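Local coordinates for enoyl-acyl carrier protein reductase (Uncultured bacterium, PDB 6KIA) that probably reduces enoyl-acyl carrier protein in fatty acid synthesis, using NADH held in a Rossmann-type fold, and is linked to triclosan resistance, at residues 97-102 / 120-125. Sequence-based numbering, arbitrary orientation.
Sequences GEPTPT and WAHIEK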
ATOM      1  N   GLY A  97     -27.765 -12.254  14.145  1.00 47.94           N
ATOM      2  CA  GLY A  97     -27.801 -13.567  14.760  1.00 50.84           C
ATOM      3  C   GLY A  97     -27.262 -14.724  13.939  1.00 51.82           C
ATOM      4  O   GLY A  97     -27.358 -15.871  14.368  1.00 54.77           O
ATOM      5  N   GLU A  98     -26.720 -14.450  12.757  1.00 49.13           N
ATOM      6  CA  GLU A  98     -26.216 -15.523  11.896  1.00 45.34           C
ATOM      7  C   GLU A  98     -24.686 -15.509  11.834  1.00 40.82           C
ATOM      8  O   GLU A  98     -24.059 -14.490  12.147  1.00 39.17           O
ATOM      9  CB  GLU A  98     -26.822 -15.414  10.493  1.00 43.96           C
ATOM     10  CG  GLU A  98     -28.332 -15.218  10.494  1.00 44.73           C
ATOM     11  CD  GLU A  98     -28.937 -15.258   9.098  1.00 57.72           C
ATOM     12  OE1 GLU A  98     -28.190 -15.511   8.127  1.00 62.79           O
ATOM     13  OE2 GLU A  98     -30.160 -15.024   8.972  1.00 58.57           O
ATOM     14  N   PRO A  99     -24.074 -16.641  11.429  1.00 36.62           N
ATOM     15  CA  PRO A  99     -22.607 -16.673  11.423  1.00 35.25           C
ATOM     16  C   PRO A  99     -21.998 -15.670  10.448  1.00 33.98           C
ATOM     17  O   PRO A  99     -22.580 -15.393   9.388  1.00 32.03           O
ATOM     18  CB  PRO A  99     -22.286 -18.106  10.970  1.00 32.82           C
ATOM     19  CG  PRO A  99     -23.489 -18.903  11.335  1.00 36.88           C
ATOM     20  CD  PRO A  99     -24.663 -17.970  11.177  1.00 31.07           C
ATOM     21  N   THR A 100     -20.844 -15.122  10.822  1.00 34.73           N
ATOM     22  CA  THR A 100     -20.034 -14.306   9.918  1.00 29.98           C
ATOM     23  C   THR A 100     -19.137 -15.260   9.130  1.00 28.12           C
ATOM     24  O   THR A 100     -18.999 -16.424   9.509  1.00 29.88           O
ATOM     25  CB  THR A 100     -19.169 -13.285  10.688  1.00 27.81           C
ATOM     26  OG1 THR A 100     -18.211 -13.982  11.495  1.00 30.41           O
ATOM     27  CG2 THR A 100     -20.041 -12.392  11.561  1.00 33.15           C
ATOM     28  N   PRO A 101     -18.513 -14.780   8.042  1.00 27.58           N
ATOM     29  CA  PRO A 101     -17.510 -15.622   7.369  1.00 27.51           C
ATOM     30  C   PRO A 101     -16.408 -16.070   8.338  1.00 26.81           C
ATOM     31  O   PRO A 101     -15.936 -17.218   8.275  1.00 30.00           O
ATOM     32  CB  PRO A 101     -16.942 -14.695   6.287  1.00 25.31           C
ATOM     33  CG  PRO A 101     -18.109 -13.754   5.974  1.00 25.72           C
ATOM     34  CD  PRO A 101     -18.800 -13.537   7.297  1.00 27.99           C
ATOM     35  N   THR A 102     -16.026 -15.179   9.251  1.00 25.00           N
ATOM     36  CA  THR A 102     -15.016 -15.509  10.258  1.00 29.63           C
ATOM     37  C   THR A 102     -15.497 -16.677  11.135  1.00 25.57           C
ATOM     38  O   THR A 102     -14.729 -17.612  11.424  1.00 29.72           O
ATOM     39  CB  THR A 102     -14.670 -14.289  11.138  1.00 31.26           C
ATOM     40  OG1 THR A 102     -14.087 -13.267  10.317  1.00 32.16           O
ATOM     41  CG2 THR A 102     -13.660 -14.677  12.199  1.00 35.65           C
ATOM     42  N   TRP A 120     -21.126 -20.930   0.187  1.00 25.48           N
ATOM     43  CA  TRP A 120     -20.922 -19.702  -0.560  1.00 29.93           C
ATOM     44  C   TRP A 120     -22.169 -18.843  -0.668  1.00 36.20           C
ATOM     45  O   TRP A 120     -22.060 -17.633  -0.830  1.00 38.40           O
ATOM     46  CB  TRP A 120     -20.376 -20.009  -1.956  1.00 24.70           C
ATOM     47  CG  TRP A 120     -18.949 -20.517  -1.908  1.00 29.46           C
ATOM     48  CD1 TRP A 120     -18.519 -21.792  -2.167  1.00 33.74           C
ATOM     49  CD2 TRP A 120     -17.782 -19.773  -1.523  1.00 32.20           C
ATOM     50  NE1 TRP A 120     -17.151 -21.877  -1.992  1.00 33.89           N
ATOM     51  CE2 TRP A 120     -16.678 -20.649  -1.602  1.00 35.69           C
ATOM     52  CE3 TRP A 120     -17.560 -18.444  -1.137  1.00 29.49           C
ATOM     53  CZ2 TRP A 120     -15.381 -20.242  -1.300  1.00 29.52           C
ATOM     54  CZ3 TRP A 120     -16.263 -18.044  -0.839  1.00 35.06           C
ATOM     55  CH2 TRP A 120     -15.196 -18.939  -0.923  1.00 32.69           C
ATOM     56  N   ALA A 121     -23.347 -19.455  -0.556  1.00 31.05           N
ATOM     57  CA  ALA A 121     -24.592 -18.697  -0.527  1.00 32.88           C
ATOM     58  C   ALA A 121     -24.630 -17.803   0.700  1.00 34.14           C
ATOM     59  O   ALA A 121     -24.946 -16.603   0.603  1.00 32.87           O
ATOM     60  CB  ALA A 121     -25.781 -19.633  -0.546  1.00 30.06           C
ATOM     61  N   HIS A 122     -24.268 -18.373   1.850  1.00 29.21           N
ATOM     62  CA  HIS A 122     -24.259 -17.590   3.075  1.00 31.67           C
ATOM     63  C   HIS A 122     -23.171 -16.513   3.009  1.00 35.41           C
ATOM     64  O   HIS A 122     -23.390 -15.374   3.437  1.00 34.33           O
ATOM     65  CB  HIS A 122     -24.049 -18.467   4.308  1.00 35.31           C
ATOM     66  CG  HIS A 122     -24.159 -17.711   5.595  1.00 39.38           C
ATOM     67  ND1 HIS A 122     -25.343 -17.152   6.029  1.00 39.14           N
ATOM     68  CD2 HIS A 122     -23.224 -17.368   6.512  1.00 35.34           C
ATOM     69  CE1 HIS A 122     -25.141 -16.532   7.177  1.00 42.73           C
ATOM     70  NE2 HIS A 122     -23.861 -16.645   7.491  1.00 35.22           N
ATOM     71  N   ILE A 123     -22.013 -16.864   2.455  1.00 31.32           N
ATOM     72  CA  ILE A 123     -20.930 -15.892   2.359  1.00 32.54           C
ATOM     73  C   ILE A 123     -21.367 -14.717   1.484  1.00 36.53           C
ATOM     74  O   ILE A 123     -21.015 -13.567   1.758  1.00 28.45           O
ATOM     75  CB  ILE A 123     -19.636 -16.529   1.824  1.00 29.65           C
ATOM     76  CG1 ILE A 123     -18.974 -17.353   2.932  1.00 29.98           C
ATOM     77  CG2 ILE A 123     -18.645 -15.456   1.349  1.00 24.38           C
ATOM     78  CD1 ILE A 123     -17.865 -18.217   2.448  1.00 34.50           C
ATOM     79  N   GLU A 124     -22.131 -15.004   0.436  1.00 34.10           N
ATOM     80  CA  GLU A 124     -22.639 -13.959  -0.445  1.00 33.39           C
ATOM     81  C   GLU A 124     -23.623 -13.052   0.303  1.00 32.91           C
ATOM     82  O   GLU A 124     -23.618 -11.816   0.139  1.00 36.11           O
ATOM     83  CB  GLU A 124     -23.314 -14.571  -1.671  1.00 42.69           C
ATOM     84  CG  GLU A 124     -23.979 -13.544  -2.582  1.00 54.10           C
ATOM     85  CD  GLU A 124     -23.031 -12.433  -3.005  1.00 65.47           C
ATOM     86  OE1 GLU A 124     -21.928 -12.741  -3.505  1.00 67.68           O
ATOM     87  OE2 GLU A 124     -23.388 -11.247  -2.836  1.00 69.67           O
ATOM     88  N   LYS A 125     -24.471 -13.665   1.124  1.00 32.68           N
ATOM     89  CA  LYS A 125     -25.356 -12.878   1.983  1.00 38.45           C
ATOM     90  C   LYS A 125     -24.587 -11.910   2.890  1.00 38.85           C
ATOM     91  O   LYS A 125     -24.923 -10.718   3.021  1.00 33.16           O
ATOM     92  CB  LYS A 125     -26.231 -13.808   2.807  1.00 46.07           C
ATOM     93  CG  LYS A 125     -27.282 -13.118   3.655  1.00 59.48           C
ATOM     94  CD  LYS A 125     -28.171 -14.151   4.329  1.00 64.61           C
ATOM     95  CE  LYS A 125     -28.279 -15.409   3.468  1.00 69.88           C
ATOM     96  NZ  LYS A 125     -28.723 -16.609   4.226  1.00 71.64           N
TER
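His-122, in the first turn of helix 120-146, donates a hydrogen bond from its ring to the backbone carbonyl of Pro-99. The motif is a side-chain-to-backbone link between this helix and the loop that leads into helix 101-105, whose N-cap is Thr-100. It lies at the surface of the Rossmann-type fold. The bond is short and fairly straight: His-122 NE2 to Pro-99 O is 2.6 Å, with an angle of 166° at the hydrogen. The oxygen sits close to the ring plane, while the NE2 donor lies somewhat off the carbonyl plane. The His-122 side chain reaches the loop with CG anti to its own backbone N (chi1 -175°). The tight side continues inward, where Leu-104 of helix 101-105 touches Pro-99, His-122 and Ile-123. Ile-123 also packs on Leu-200 and Met-203 of helix 196-219.

The outer side is looser. Here the Glu-98 carboxylate lies at the ring edge, nearly coplanar with the imidazole (24°). Lys-125 bends at chi3, yet its NZ stays 4.1 Å from Glu-98 OE1, too far for a salt bridge. That same OE1 comes nearer to the imidazole, at 3.4 Å from His-122 CE1.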